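Hypothetical protein (Pyrococcus furiosus, PDB 2FZF) is of unknown function but belongs to the rubrerythrin family of the ferritin clan, whose members commonly bind a di-iron centre within a four-helix bundle. Local coordinates at residues 26-30 / 82-88. Numbering follows the deposited sequence.
Sequences GMAIK and VVFPKEH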
loop_
_atom_site.group_PDB
_atom_site.type_symbol
_atom_site.label_atom_id
_atom_site.label_comp_id
_atom_site.label_asym_id
_atom_site.label_seq_id
_atom_site.Cartn_x
_atom_site.Cartn_y
_atom_site.Cartn_z
ATOM N N GLY A 26 2.852 22.250 10.359
ATOM C CA GLY A 26 2.861 21.884 11.763
ATOM C C GLY A 26 1.820 20.798 12.032
ATOM O O GLY A 26 2.046 19.862 12.799
ATOM N N MET A 27 0.664 20.945 11.391
ATOM C CA MET A 27 -0.433 19.995 11.506
ATOM C C MET A 27 0.039 18.632 11.032
ATOM O O MET A 27 -0.189 17.622 11.704
ATOM C CB MET A 27 -1.620 20.453 10.651
ATOM C CG MET A 27 -2.431 21.586 11.268
ATOM S SD MET A 27 -3.986 21.998 10.390
ATOM C CE MET A 27 -4.609 20.358 10.062
ATOM N N ALA A 28 0.693 18.624 9.869
ATOM C CA ALA A 28 1.231 17.404 9.254
ATOM C C ALA A 28 2.143 16.675 10.228
ATOM O O ALA A 28 1.958 15.495 10.500
ATOM C CB ALA A 28 1.999 17.756 7.999
ATOM N N ILE A 29 3.127 17.400 10.750
ATOM C CA ILE A 29 4.054 16.839 11.710
ATOM C C ILE A 29 3.267 16.245 12.877
ATOM O O ILE A 29 3.501 15.104 13.282
ATOM C CB ILE A 29 5.005 17.911 12.268
ATOM C CG1 ILE A 29 5.819 18.541 11.129
ATOM C CG2 ILE A 29 5.914 17.294 13.310
ATOM C CD1 ILE A 29 6.743 19.658 11.574
ATOM N N LYS A 30 2.328 17.025 13.404
ATOM C CA LYS A 30 1.517 16.601 14.527
ATOM C C LYS A 30 0.780 15.325 14.197
ATOM O O LYS A 30 0.703 14.411 15.015
ATOM C CB LYS A 30 0.511 17.701 14.895
ATOM C CG LYS A 30 -0.136 17.570 16.268
ATOM C CD LYS A 30 -0.822 18.880 16.689
ATOM C CE LYS A 30 -1.326 18.835 18.159
ATOM N NZ LYS A 30 -1.785 20.178 18.678
ATOM N N VAL A 82 8.945 25.042 14.910
ATOM C CA VAL A 82 7.660 24.540 14.453
ATOM C C VAL A 82 6.544 25.004 15.374
ATOM O O VAL A 82 6.695 25.035 16.595
ATOM C CB VAL A 82 7.650 22.994 14.397
ATOM C CG1 VAL A 82 6.299 22.500 13.885
ATOM C CG2 VAL A 82 8.777 22.499 13.505
ATOM N N VAL A 83 5.421 25.371 14.776
ATOM C CA VAL A 83 4.263 25.810 15.540
ATOM C C VAL A 83 3.067 24.891 15.256
ATOM O O VAL A 83 2.710 24.659 14.103
ATOM C CB VAL A 83 3.888 27.275 15.190
ATOM C CG1 VAL A 83 3.843 27.469 13.666
ATOM C CG2 VAL A 83 2.541 27.621 15.821
ATOM N N PHE A 84 2.455 24.364 16.308
ATOM C CA PHE A 84 1.310 23.485 16.133
ATOM C C PHE A 84 -0.014 24.173 16.455
ATOM O O PHE A 84 -0.264 24.570 17.603
ATOM C CB PHE A 84 1.449 22.232 17.009
ATOM C CG PHE A 84 2.704 21.451 16.749
ATOM C CD1 PHE A 84 3.808 21.593 17.580
ATOM C CD2 PHE A 84 2.804 20.623 15.629
ATOM C CE1 PHE A 84 4.989 20.924 17.303
ATOM C CE2 PHE A 84 3.982 19.951 15.343
ATOM C CZ PHE A 84 5.079 20.102 16.177
ATOM N N PRO A 85 -0.878 24.341 15.441
ATOM C CA PRO A 85 -2.173 24.981 15.674
ATOM C C PRO A 85 -3.088 24.058 16.493
ATOM O O PRO A 85 -2.929 22.838 16.461
ATOM C CB PRO A 85 -2.688 25.235 14.254
ATOM C CG PRO A 85 -2.049 24.151 13.455
ATOM C CD PRO A 85 -0.654 24.103 14.005
ATOM N N LYS A 86 -4.033 24.636 17.231
ATOM C CA LYS A 86 -4.951 23.839 18.040
ATOM C C LYS A 86 -5.844 22.987 17.145
ATOM O O LYS A 86 -6.121 21.830 17.445
ATOM C CB LYS A 86 -5.829 24.748 18.917
ATOM C CG LYS A 86 -5.082 25.521 20.009
ATOM C CD LYS A 86 -5.076 27.030 19.759
ATOM C CE LYS A 86 -6.474 27.637 19.888
ATOM N NZ LYS A 86 -6.505 29.117 19.636
ATOM N N GLU A 87 -6.291 23.564 16.040
ATOM C CA GLU A 87 -7.163 22.840 15.140
ATOM C C GLU A 87 -6.391 21.776 14.356
ATOM O O GLU A 87 -5.154 21.762 14.326
ATOM C CB GLU A 87 -7.870 23.816 14.184
ATOM C CG GLU A 87 -8.720 24.939 14.860
ATOM C CD GLU A 87 -9.939 24.443 15.670
ATOM O OE1 GLU A 87 -10.701 23.567 15.186
ATOM O OE2 GLU A 87 -10.147 24.957 16.795
ATOM N N HIS A 88 -7.128 20.864 13.738
ATOM C CA HIS A 88 -6.503 19.813 12.960
ATOM C C HIS A 88 -7.477 19.204 11.957
ATOM O O HIS A 88 -8.664 19.028 12.244
ATOM C CB HIS A 88 -5.931 18.741 13.894
ATOM C CG HIS A 88 -6.965 17.896 14.578
ATOM N ND1 HIS A 88 -7.787 17.026 13.896
ATOM C CD2 HIS A 88 -7.257 17.740 15.891
ATOM C CE1 HIS A 88 -8.539 16.366 14.758
ATOM N NE2 HIS A 88 -8.238 16.778 15.975
#
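The carbonyl oxygen of Gly26 accepts the helical hydrogen bond from Lys30 N (2.9 Å) and also meets the edge of the Phe84 ring, with Gly26 O 3.0 Å from Phe84 CD2. This oxygen lies near the ring plane, so it faces the C-H rim instead of the pi cloud. No hydrogen bond joins residues 26-30 to residues 82-88, and the contact rests on apolar groups laid along the helix. Gly26, having no side chain, lies directly against the loop backbone, its CA 3.6 Å from Val83 O and 4.9 Å from Phe84 CA. Phe84 CG stands anti to its own carbonyl carbon (chi1 -57°), which turns the edge of the ring toward residues 26-30, where Ile29 CB lies in its plane, 3.8 Å from Phe84 CE2. Val82 CG1 lies over one face of the same ring, toward the rim, and meets Ile29 CD1 tip to tip at 3.7 Å. The aliphatic chain of Lys30, extended beyond CG, runs past Phe84 and brings NZ to 3.6 Å from Pro85 O, too long to count as a bond. The Met27 side chain crosses that of Pro85 at about a right angle, CG to CG 3.4 Å, while a bend at chi3 (43°) carries Met27 CE toward the backbone of His88. Met27 also touches Phe123 of helix 103-129, and Ile29 touches Leu69 of helix 63-76. The arrangement is a connecting loop laid across the outside of the first helix of an all-helical bundle, consistent with the ferritin-like fold of rubrerythrins.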